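Local coordinates for LanC-like protein GCR2 (Arabidopsis thaliana, PDB 3T33) that binds a zinc ion as a LanC-like protein and may play a role in abscisic acid signalling, at residues Tyr78-Thr82 / Gly83-Thr87; Gln96-Asn100 / Glu101-Lys105; Thr246-Pro250 / Asp251-Asp255. All coordinates share one frame; numbering follows the deposited sequence.

Contact 1: Tyr78-Thr82 / Gly83-Thr87; sequences YNLYT and GVLGT
An Asx motif carries the chain from Asn79 to Gly83 and on into helix 84-98. At this turn OD1 of Asn79 accepts two backbone N-H groups: Thr82 N at 3.0 Å, nearly straight at 169°, and Gly83 N at 3.2 Å. Both donors lie within about 20° of the amide plane. A chi1 of 82° sets CG of Asn79 between its own backbone N and carbonyl carbon, which folds the amide over the turn that follows. The backbone adds a further tie, Leu85 N to Tyr78 O at 3.2 Å; the bond from Gly83 N to Asn79 O is weak. A water donates to both Leu80 O and Gly83 O, bridging the two carbonyls. Packing is close where the glycines lie: Gly86 CA sits 3.2 Å from Leu80 O, and Gly83 CA 3.6 Å from Tyr78 N. On the apolar side, Leu80 CD1 meets Leu85 CD2 at 4.0 Å, and the same Leu80 methyl rests against Leu85 O. Tyr78 OH is hydrogen-bonded to Ser121 OG. Leu85 packs on Cys114 of helix 101-118 and on Val133 and Leu136 of helix 130-144, while Tyr78 touches Ser118 and Val133, so the turn rests against these two neighbouring helices.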
ATOM      1  N   TYR A  78      -0.896  11.106  15.079  1.00 40.97           N
ATOM      2  CA  TYR A  78      -0.373  11.969  14.007  1.00 37.56           C
ATOM      3  C   TYR A  78       0.044  11.325  12.702  1.00 35.31           C
ATOM      4  O   TYR A  78      -0.321  11.791  11.691  1.00 34.03           O
ATOM      5  CB  TYR A  78       0.695  12.940  14.509  1.00 38.58           C
ATOM      6  CG  TYR A  78       2.123  12.758  14.008  1.00 40.85           C
ATOM      7  CD1 TYR A  78       2.485  13.078  12.728  1.00 42.74           C
ATOM      8  CD2 TYR A  78       3.110  12.302  14.849  1.00 44.63           C
ATOM      9  CE1 TYR A  78       3.757  12.906  12.299  1.00 44.97           C
ATOM     10  CE2 TYR A  78       4.380  12.138  14.435  1.00 44.87           C
ATOM     11  CZ  TYR A  78       4.709  12.442  13.166  1.00 46.18           C
ATOM     12  OH  TYR A  78       5.984  12.271  12.772  1.00 46.42           O
ATOM     13  N   ASN A  79       0.802  10.256  12.723  1.00 33.47           N
ATOM     14  CA  ASN A  79       1.274   9.679  11.488  1.00 33.74           C
ATOM     15  C   ASN A  79       0.248   8.965  10.616  1.00 33.74           C
ATOM     16  O   ASN A  79      -0.879   8.808  11.007  1.00 32.83           O
ATOM     17  CB  ASN A  79       2.542   8.862  11.703  1.00 32.76           C
ATOM     18  CG  ASN A  79       2.283   7.480  12.197  1.00 33.25           C
ATOM     19  OD1 ASN A  79       1.171   7.052  12.288  1.00 33.16           O
ATOM     20  ND2 ASN A  79       3.332   6.782  12.530  1.00 27.31           N
ATOM     21  N   LEU A  80       0.660   8.555   9.424  1.00 32.89           N
ATOM     22  CA  LEU A  80      -0.305   7.970   8.463  1.00 32.52           C
ATOM     23  C   LEU A  80      -0.726   6.587   8.911  1.00 32.50           C
ATOM     24  O   LEU A  80      -1.903   6.189   8.775  1.00 30.73           O
ATOM     25  CB  LEU A  80       0.302   7.922   7.056  1.00 31.44           C
ATOM     26  CG  LEU A  80      -0.632   7.543   5.924  1.00 28.68           C
ATOM     27  CD1 LEU A  80      -1.507   8.732   5.489  1.00 24.52           C
ATOM     28  CD2 LEU A  80       0.166   6.949   4.715  1.00 26.29           C
ATOM     29  N   TYR A  81       0.263   5.900   9.484  1.00 33.53           N
ATOM     30  CA  TYR A  81       0.263   4.462   9.762  1.00 34.12           C
ATOM     31  C   TYR A  81      -0.775   4.109  10.789  1.00 35.54           C
ATOM     32  O   TYR A  81      -1.620   3.218  10.539  1.00 36.00           O
ATOM     33  CB  TYR A  81       1.645   4.034  10.296  1.00 35.17           C
ATOM     34  CG  TYR A  81       1.766   2.549  10.421  1.00 35.10           C
ATOM     35  CD1 TYR A  81       1.455   1.911  11.594  1.00 33.72           C
ATOM     36  CD2 TYR A  81       2.145   1.775   9.324  1.00 35.19           C
ATOM     37  CE1 TYR A  81       1.516   0.552  11.674  1.00 36.16           C
ATOM     38  CE2 TYR A  81       2.219   0.448   9.395  1.00 31.58           C
ATOM     39  CZ  TYR A  81       1.891  -0.166  10.550  1.00 34.40           C
ATOM     40  OH  TYR A  81       1.995  -1.504  10.606  1.00 32.00           O
ATOM     41  N   THR A  82      -0.747   4.799  11.939  1.00 35.09           N
ATOM     42  CA  THR A  82      -1.773   4.585  12.957  1.00 35.16           C
ATOM     43  C   THR A  82      -2.467   5.871  13.430  1.00 34.37           C
ATOM     44  O   THR A  82      -3.475   5.823  14.111  1.00 33.65           O
ATOM     45  CB  THR A  82      -1.254   3.763  14.177  1.00 36.11           C
ATOM     46  OG1 THR A  82       0.005   4.290  14.651  1.00 36.28           O
ATOM     47  CG2 THR A  82      -1.057   2.328  13.792  1.00 36.18           C
ATOM     48  N   GLY A  83      -1.944   7.020  13.069  1.00 34.23           N
ATOM     49  CA  GLY A  83      -2.468   8.254  13.643  1.00 33.17           C
ATOM     50  C   GLY A  83      -3.460   8.968  12.752  1.00 34.14           C
ATOM     51  O   GLY A  83      -4.086   8.364  11.815  1.00 34.80           O
ATOM     52  N   VAL A  84      -3.563  10.267  12.966  1.00 31.93           N
ATOM     53  CA  VAL A  84      -4.669  10.998  12.443  1.00 31.82           C
ATOM     54  C   VAL A  84      -4.479  11.336  10.963  1.00 30.97           C
ATOM     55  O   VAL A  84      -5.436  11.569  10.245  1.00 30.65           O
ATOM     56  CB  VAL A  84      -4.965  12.240  13.344  1.00 32.96           C
ATOM     57  CG1 VAL A  84      -5.918  13.204  12.641  1.00 30.03           C
ATOM     58  CG2 VAL A  84      -5.538  11.762  14.675  1.00 32.46           C
ATOM     59  N   LEU A  85      -3.236  11.311  10.509  1.00 28.78           N
ATOM     60  CA  LEU A  85      -2.969  11.507   9.115  1.00 28.66           C
ATOM     61  C   LEU A  85      -3.599  10.372   8.252  1.00 27.10           C
ATOM     62  O   LEU A  85      -4.010  10.624   7.125  1.00 27.80           O
ATOM     63  CB  LEU A  85      -1.453  11.641   8.836  1.00 28.18           C
ATOM     64  CG  LEU A  85      -1.235  12.343   7.482  1.00 28.07           C
ATOM     65  CD1 LEU A  85      -1.539  13.896   7.484  1.00 26.83           C
ATOM     66  CD2 LEU A  85       0.146  12.091   6.909  1.00 26.73           C
ATOM     67  N   GLY A  86      -3.660   9.159   8.791  1.00 25.47           N
ATOM     68  CA  GLY A  86      -4.418   8.054   8.176  1.00 26.16           C
ATOM     69  C   GLY A  86      -5.837   8.475   7.856  1.00 25.98           C
ATOM     70  O   GLY A  86      -6.355   8.209   6.782  1.00 27.52           O
ATOM     71  N   THR A  87      -6.443   9.227   8.746  1.00 26.03           N
ATOM     72  CA  THR A  87      -7.801   9.700   8.537  1.00 26.28           C
ATOM     73  C   THR A  87      -7.851  10.762   7.472  1.00 27.19           C
ATOM     74  O   THR A  87      -8.708  10.677   6.574  1.00 28.26           O
ATOM     75  CB  THR A  87      -8.384  10.221   9.876  1.00 26.73           C
ATOM     76  OG1 THR A  87      -8.442   9.110  10.789  1.00 24.97           O
ATOM     77  CG2 THR A  87      -9.744  10.809   9.691  1.00 25.71           C
TER
HETATM   78  O   HOH W   1      -3.879   5.711  10.479  1.00 29.51           O

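Contact 2: Gln96-Asn100 / Glu101-Lys105; sequences QVTRN and EDDLK
Asn100 caps helix 101-118 by hydrogen bonds to Asp102 and Asp103. As the N-cap residue it accepts at OD1 from Asp102 N at 3.2 Å and 143°, the donor standing 38° out of the amide plane. The backbone supports the same end through Asp103 N to Asn100 O, 2.9 Å. With CG anti to the backbone N (chi1 -164°), the Asn100 amide swings forward over the first turn of the new helix.

A second set of bonds holds the chain before the cap. Thr98 OG1 accepts from Asn100 N at 2.9 Å, an ST turn, while that hydroxyl also bonds to Ser94 O. Arg99, with positive phi, is the first residue to leave the helical path after helix 84-98, and its NH1 reaches back to Gln96 O in a weak bond of 3.2 Å.

Asp103 OD2 makes a van der Waals contact with Asn100 CB at 3.7 Å. It also comes within 3.6 Å of Thr98 OG1, a close approach of two oxygens, each bonded to Ser94; the two side chains cross at about a right angle. A salt bridge from Lys60 holds OD1.

Chemically, Asn100 caps the new helix while Thr98 binds the N-H of Asn100. The buried Asp103, near a helix start and paired with Lys60, is probably favoured in its charged form.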
ATOM      1  N   GLN A  96     -11.049  12.290  -3.793  1.00 37.12           N
ATOM      2  CA  GLN A  96     -10.576  11.998  -5.149  1.00 38.82           C
ATOM      3  C   GLN A  96     -11.661  11.225  -5.918  1.00 38.54           C
ATOM      4  O   GLN A  96     -11.754  11.335  -7.153  1.00 38.17           O
ATOM      5  CB  GLN A  96      -9.334  11.107  -5.096  1.00 39.41           C
ATOM      6  CG  GLN A  96      -7.972  11.783  -4.963  1.00 44.38           C
ATOM      7  CD  GLN A  96      -6.803  10.735  -5.219  1.00 54.94           C
ATOM      8  OE1 GLN A  96      -6.794   9.615  -4.641  1.00 57.66           O
ATOM      9  NE2 GLN A  96      -5.842  11.095  -6.102  1.00 54.68           N
ATOM     10  N   VAL A  97     -12.433  10.417  -5.171  1.00 37.44           N
ATOM     11  CA  VAL A  97     -13.440   9.541  -5.739  1.00 37.40           C
ATOM     12  C   VAL A  97     -14.780  10.295  -5.907  1.00 37.98           C
ATOM     13  O   VAL A  97     -15.406  10.171  -6.944  1.00 36.31           O
ATOM     14  CB  VAL A  97     -13.659   8.258  -4.879  1.00 37.58           C
ATOM     15  CG1 VAL A  97     -14.781   7.405  -5.443  1.00 39.14           C
ATOM     16  CG2 VAL A  97     -12.430   7.410  -4.863  1.00 36.30           C
ATOM     17  N   THR A  98     -15.194  11.059  -4.893  1.00 37.55           N
ATOM     18  CA  THR A  98     -16.530  11.600  -4.842  1.00 38.68           C
ATOM     19  C   THR A  98     -16.509  13.044  -5.298  1.00 40.72           C
ATOM     20  O   THR A  98     -17.537  13.579  -5.645  1.00 41.10           O
ATOM     21  CB  THR A  98     -17.142  11.582  -3.403  1.00 39.01           C
ATOM     22  OG1 THR A  98     -16.427  12.484  -2.522  1.00 39.60           O
ATOM     23  CG2 THR A  98     -17.174  10.194  -2.781  1.00 35.97           C
ATOM     24  N   ARG A  99     -15.336  13.687  -5.281  1.00 41.95           N
ATOM     25  CA  ARG A  99     -15.229  15.149  -5.390  1.00 43.22           C
ATOM     26  C   ARG A  99     -16.042  15.936  -4.342  1.00 42.27           C
ATOM     27  O   ARG A  99     -16.352  17.078  -4.563  1.00 42.30           O
ATOM     28  CB  ARG A  99     -15.585  15.668  -6.800  1.00 44.82           C
ATOM     29  CG  ARG A  99     -14.955  14.978  -8.047  1.00 50.03           C
ATOM     30  CD  ARG A  99     -13.585  14.446  -7.846  1.00 55.59           C
ATOM     31  NE  ARG A  99     -12.556  15.466  -7.954  1.00 62.17           N
ATOM     32  CZ  ARG A  99     -11.319  15.201  -8.377  1.00 65.23           C
ATOM     33  NH1 ARG A  99     -10.981  13.957  -8.741  1.00 64.83           N
ATOM     34  NH2 ARG A  99     -10.427  16.181  -8.459  1.00 66.20           N
ATOM     35  N   ASN A 100     -16.415  15.320  -3.227  1.00 42.55           N
ATOM     36  CA  ASN A 100     -16.992  16.045  -2.066  1.00 43.48           C
ATOM     37  C   ASN A 100     -15.925  17.001  -1.429  1.00 43.48           C
ATOM     38  O   ASN A 100     -14.969  16.529  -0.788  1.00 40.98           O
ATOM     39  CB  ASN A 100     -17.442  15.000  -1.037  1.00 43.90           C
ATOM     40  CG  ASN A 100     -18.401  15.543   0.036  1.00 45.80           C
ATOM     41  OD1 ASN A 100     -18.497  16.751   0.281  1.00 46.84           O
ATOM     42  ND2 ASN A 100     -19.116  14.612   0.692  1.00 43.81           N
ATOM     43  N   GLU A 101     -16.095  18.320  -1.619  1.00 44.73           N
ATOM     44  CA  GLU A 101     -15.116  19.313  -1.155  1.00 45.60           C
ATOM     45  C   GLU A 101     -15.114  19.361   0.349  1.00 44.79           C
ATOM     46  O   GLU A 101     -14.135  19.805   0.936  1.00 45.67           O
ATOM     47  CB  GLU A 101     -15.298  20.736  -1.744  1.00 46.91           C
ATOM     48  CG  GLU A 101     -15.596  20.849  -3.304  1.00 53.37           C
ATOM     49  CD  GLU A 101     -14.357  20.865  -4.276  1.00 62.95           C
ATOM     50  OE1 GLU A 101     -13.228  21.314  -3.882  1.00 64.70           O
ATOM     51  OE2 GLU A 101     -14.547  20.454  -5.472  1.00 64.29           O
ATOM     52  N   ASP A 102     -16.163  18.875   0.998  1.00 43.35           N
ATOM     53  CA  ASP A 102     -16.110  18.809   2.462  1.00 43.47           C
ATOM     54  C   ASP A 102     -15.090  17.768   2.952  1.00 41.84           C
ATOM     55  O   ASP A 102     -14.542  17.901   4.068  1.00 40.18           O
ATOM     56  CB  ASP A 102     -17.489  18.537   3.085  1.00 44.66           C
ATOM     57  CG  ASP A 102     -18.478  19.715   2.896  1.00 50.34           C
ATOM     58  OD1 ASP A 102     -18.056  20.884   2.598  1.00 55.14           O
ATOM     59  OD2 ASP A 102     -19.709  19.463   3.030  1.00 57.51           O
ATOM     60  N   ASP A 103     -14.894  16.720   2.140  1.00 39.58           N
ATOM     61  CA  ASP A 103     -13.890  15.685   2.425  1.00 39.72           C
ATOM     62  C   ASP A 103     -12.480  16.356   2.388  1.00 38.15           C
ATOM     63  O   ASP A 103     -11.665  16.086   3.226  1.00 36.93           O
ATOM     64  CB  ASP A 103     -13.942  14.502   1.429  1.00 38.71           C
ATOM     65  CG  ASP A 103     -15.013  13.438   1.784  1.00 43.70           C
ATOM     66  OD1 ASP A 103     -15.531  13.397   2.918  1.00 47.51           O
ATOM     67  OD2 ASP A 103     -15.347  12.608   0.895  1.00 48.11           O
ATOM     68  N   LEU A 104     -12.221  17.182   1.377  1.00 37.74           N
ATOM     69  CA  LEU A 104     -10.937  17.857   1.230  1.00 37.38           C
ATOM     70  C   LEU A 104     -10.675  18.850   2.363  1.00 37.76           C
ATOM     71  O   LEU A 104      -9.584  18.895   2.907  1.00 39.28           O
ATOM     72  CB  LEU A 104     -10.894  18.557  -0.104  1.00 36.97           C
ATOM     73  CG  LEU A 104      -9.654  19.372  -0.500  1.00 36.77           C
ATOM     74  CD1 LEU A 104      -8.421  18.448  -0.599  1.00 35.53           C
ATOM     75  CD2 LEU A 104      -9.931  20.019  -1.812  1.00 32.84           C
ATOM     76  N   LYS A 105     -11.695  19.616   2.747  1.00 38.02           N
ATOM     77  CA  LYS A 105     -11.566  20.572   3.846  1.00 37.31           C
ATOM     78  C   LYS A 105     -11.275  19.846   5.120  1.00 35.43           C
ATOM     79  O   LYS A 105     -10.444  20.264   5.897  1.00 34.82           O
ATOM     80  CB  LYS A 105     -12.829  21.458   3.995  1.00 37.85           C
ATOM     81  CG  LYS A 105     -12.682  22.778   3.244  1.00 43.03           C
ATOM     82  CD  LYS A 105     -14.006  23.328   2.735  1.00 51.24           C
ATOM     83  CE  LYS A 105     -13.802  24.073   1.413  1.00 54.77           C
ATOM     84  NZ  LYS A 105     -14.875  23.715   0.368  1.00 61.36           N
TER

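Contact 3: Thr246-Pro250 / Asp251-Asp255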
ATOM      1  N   THR A 246      12.406   6.299  -9.895  1.00 38.62           N
ATOM      2  CA  THR A 246      13.332   7.431 -10.182  1.00 40.99           C
ATOM      3  C   THR A 246      14.175   7.114 -11.413  1.00 44.21           C
ATOM      4  O   THR A 246      14.133   5.997 -11.943  1.00 44.16           O
ATOM      5  CB  THR A 246      14.403   7.706  -9.037  1.00 41.22           C
ATOM      6  OG1 THR A 246      15.223   6.535  -8.827  1.00 40.85           O
ATOM      7  CG2 THR A 246      13.790   7.993  -7.762  1.00 39.67           C
ATOM      8  N   GLU A 247      14.996   8.071 -11.839  1.00 46.80           N
ATOM      9  CA  GLU A 247      15.769   7.888 -13.052  1.00 49.33           C
ATOM     10  C   GLU A 247      17.042   7.167 -12.688  1.00 49.15           C
ATOM     11  O   GLU A 247      17.957   7.780 -12.192  1.00 50.54           O
ATOM     12  CB  GLU A 247      16.097   9.250 -13.686  1.00 50.62           C
ATOM     13  CG  GLU A 247      14.870  10.122 -13.942  1.00 55.47           C
ATOM     14  CD  GLU A 247      13.770   9.313 -14.644  1.00 65.34           C
ATOM     15  OE1 GLU A 247      12.691   9.051 -14.022  1.00 67.12           O
ATOM     16  OE2 GLU A 247      14.019   8.895 -15.815  1.00 68.47           O
ATOM     17  N   LEU A 248      17.116   5.866 -12.901  1.00 48.59           N
ATOM     18  CA  LEU A 248      18.377   5.178 -12.641  1.00 47.95           C
ATOM     19  C   LEU A 248      19.332   5.282 -13.823  1.00 48.72           C
ATOM     20  O   LEU A 248      18.911   5.519 -14.962  1.00 48.44           O
ATOM     21  CB  LEU A 248      18.141   3.709 -12.256  1.00 47.18           C
ATOM     22  CG  LEU A 248      17.057   3.442 -11.211  1.00 43.41           C
ATOM     23  CD1 LEU A 248      16.805   1.928 -11.032  1.00 43.67           C
ATOM     24  CD2 LEU A 248      17.456   4.064  -9.909  1.00 38.52           C
ATOM     25  N   GLU A 249      20.625   5.125 -13.520  1.00 49.43           N
ATOM     26  CA  GLU A 249      21.700   4.868 -14.480  1.00 49.50           C
ATOM     27  C   GLU A 249      21.719   3.358 -14.830  1.00 49.49           C
ATOM     28  O   GLU A 249      21.221   2.550 -14.028  1.00 48.67           O
ATOM     29  CB  GLU A 249      23.045   5.244 -13.813  1.00 50.17           C
ATOM     30  CG  GLU A 249      23.199   6.726 -13.536  1.00 53.28           C
ATOM     31  CD  GLU A 249      23.550   7.509 -14.791  1.00 59.98           C
ATOM     32  OE1 GLU A 249      24.759   7.524 -15.156  1.00 66.09           O
ATOM     33  OE2 GLU A 249      22.644   8.116 -15.415  1.00 58.95           O
ATOM     34  N   PRO A 250      22.342   2.957 -15.990  1.00 49.85           N
ATOM     35  CA  PRO A 250      22.405   1.528 -16.360  1.00 49.76           C
ATOM     36  C   PRO A 250      22.878   0.557 -15.243  1.00 50.57           C
ATOM     37  O   PRO A 250      22.175  -0.427 -14.925  1.00 51.26           O
ATOM     38  CB  PRO A 250      23.344   1.536 -17.569  1.00 50.09           C
ATOM     39  CG  PRO A 250      23.042   2.856 -18.245  1.00 48.83           C
ATOM     40  CD  PRO A 250      22.910   3.809 -17.067  1.00 49.50           C
ATOM     41  N   ASP A 251      24.010   0.839 -14.604  1.00 51.07           N
ATOM     42  CA  ASP A 251      24.522  -0.049 -13.530  1.00 51.58           C
ATOM     43  C   ASP A 251      23.618  -0.094 -12.296  1.00 50.55           C
ATOM     44  O   ASP A 251      23.558  -1.110 -11.618  1.00 51.16           O
ATOM     45  CB  ASP A 251      25.917   0.396 -13.094  1.00 52.75           C
ATOM     46  CG  ASP A 251      25.954   1.868 -12.791  1.00 56.13           C
ATOM     47  OD1 ASP A 251      25.999   2.622 -13.791  1.00 59.71           O
ATOM     48  OD2 ASP A 251      25.873   2.269 -11.584  1.00 58.89           O
ATOM     49  N   GLU A 252      22.926   1.006 -12.001  1.00 49.20           N
ATOM     50  CA  GLU A 252      21.890   1.005 -10.959  1.00 48.16           C
ATOM     51  C   GLU A 252      20.709   0.088 -11.341  1.00 47.44           C
ATOM     52  O   GLU A 252      20.203  -0.673 -10.510  1.00 46.33           O
ATOM     53  CB  GLU A 252      21.435   2.444 -10.681  1.00 48.37           C
ATOM     54  CG  GLU A 252      22.517   3.293  -9.964  1.00 46.98           C
ATOM     55  CD  GLU A 252      22.316   4.788 -10.080  1.00 48.90           C
ATOM     56  OE1 GLU A 252      21.301   5.242 -10.653  1.00 48.71           O
ATOM     57  OE2 GLU A 252      23.194   5.534  -9.589  1.00 50.50           O
ATOM     58  N   ILE A 253      20.312   0.155 -12.611  1.00 46.71           N
ATOM     59  CA  ILE A 253      19.266  -0.672 -13.151  1.00 46.58           C
ATOM     60  C   ILE A 253      19.670  -2.147 -13.015  1.00 46.42           C
ATOM     61  O   ILE A 253      18.928  -2.936 -12.398  1.00 45.78           O
ATOM     62  CB  ILE A 253      18.914  -0.244 -14.611  1.00 47.25           C
ATOM     63  CG1 ILE A 253      18.208   1.108 -14.595  1.00 47.16           C
ATOM     64  CG2 ILE A 253      17.982  -1.279 -15.252  1.00 49.52           C
ATOM     65  CD1 ILE A 253      17.919   1.734 -15.941  1.00 49.56           C
ATOM     66  N   LYS A 254      20.868  -2.503 -13.506  1.00 46.24           N
ATOM     67  CA  LYS A 254      21.441  -3.865 -13.254  1.00 46.52           C
ATOM     68  C   LYS A 254      21.396  -4.259 -11.799  1.00 44.85           C
ATOM     69  O   LYS A 254      21.066  -5.395 -11.499  1.00 45.11           O
ATOM     70  CB  LYS A 254      22.909  -4.046 -13.750  1.00 48.04           C
ATOM     71  CG  LYS A 254      23.128  -5.072 -14.883  1.00 53.14           C
ATOM     72  CD  LYS A 254      24.384  -4.761 -15.756  1.00 60.21           C
ATOM     73  CE  LYS A 254      24.138  -3.570 -16.793  1.00 63.27           C
ATOM     74  NZ  LYS A 254      25.166  -3.509 -17.936  1.00 62.70           N
ATOM     75  N   ASP A 255      21.749  -3.347 -10.888  1.00 43.34           N
ATOM     76  CA  ASP A 255      21.801  -3.724  -9.473  1.00 42.15           C
ATOM     77  C   ASP A 255      20.399  -3.952  -8.849  1.00 41.53           C
ATOM     78  O   ASP A 255      20.214  -4.831  -7.956  1.00 40.40           O
ATOM     79  CB  ASP A 255      22.593  -2.697  -8.675  1.00 43.26           C
ATOM     80  CG  ASP A 255      24.149  -2.799  -8.892  1.00 44.79           C
ATOM     81  OD1 ASP A 255      24.664  -3.830  -9.360  1.00 45.92           O
ATOM     82  OD2 ASP A 255      24.853  -1.821  -8.560  1.00 46.38           O
TER
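Glu252, Leu248 and Pro250 bury the most surface where residues 246-249 lead into helix 250-265. Glu252 reaches back with its chain extended beyond CG, and OE1 accepts from Glu249 N at 2.9 Å in an almost straight bond of 177°; the donor comes from above the carboxylate plane, 47° out of it. CB of Glu252 lies 3.4 Å from Glu249 O, and OE1 of Glu252 also touches Glu249 CB at 3.6 Å. OE2 belongs to a salt bridge with Arg199 of helix 195-212, so the carboxylate ties the helix start to a second helix and probably stays ionised.

Leu248 lies against the helix on its apolar side. Its CB is 3.5 Å from Ile253 CG1, tighter than ordinary van der Waals contact, and its CD1 comes 3.9 Å from the same CG1. Both side chains also touch Tyr305 of helix 291-305, and Leu248 meets Phe206.

Pro250, in the first turn, accepts through its O from Lys254 N at 2.8 Å, and Glu249 O accepts from Ile253 N at 2.9 Å. Asp251, beside it, turns its carboxylate to Arg210.

Together these features are typical of a helix N-terminus: Glu249 at the N-cap, proline in the next position, Glu252 at N3 accepting from the N-cap N-H as one half of a capping box does, and Leu248 with Ile253 forming a hydrophobic staple.

In the fold
Each contact lies at or just before a helix start in the alpha/alpha toroid of LanC-like proteins; contacts 2 and 3 hold N-caps, contact 1 an Asx motif leading into its helix. Contacts 1 and 2 share helix 84-98, the first at its beginning and the second at its C-terminal end and the step into helix 101-118; their centres are 18 Å apart. Contact 3 stands apart, its centre 33 Å from contact 1 and 38 Å from contact 2. Contact 1 alone approaches the zinc ion, bound by Cys288, Cys333 and His334: the side chain of Tyr81 lies about 4 Å from the metal and about 3 Å from that of Cys333. Contacts 2 and 3 lie away from that site.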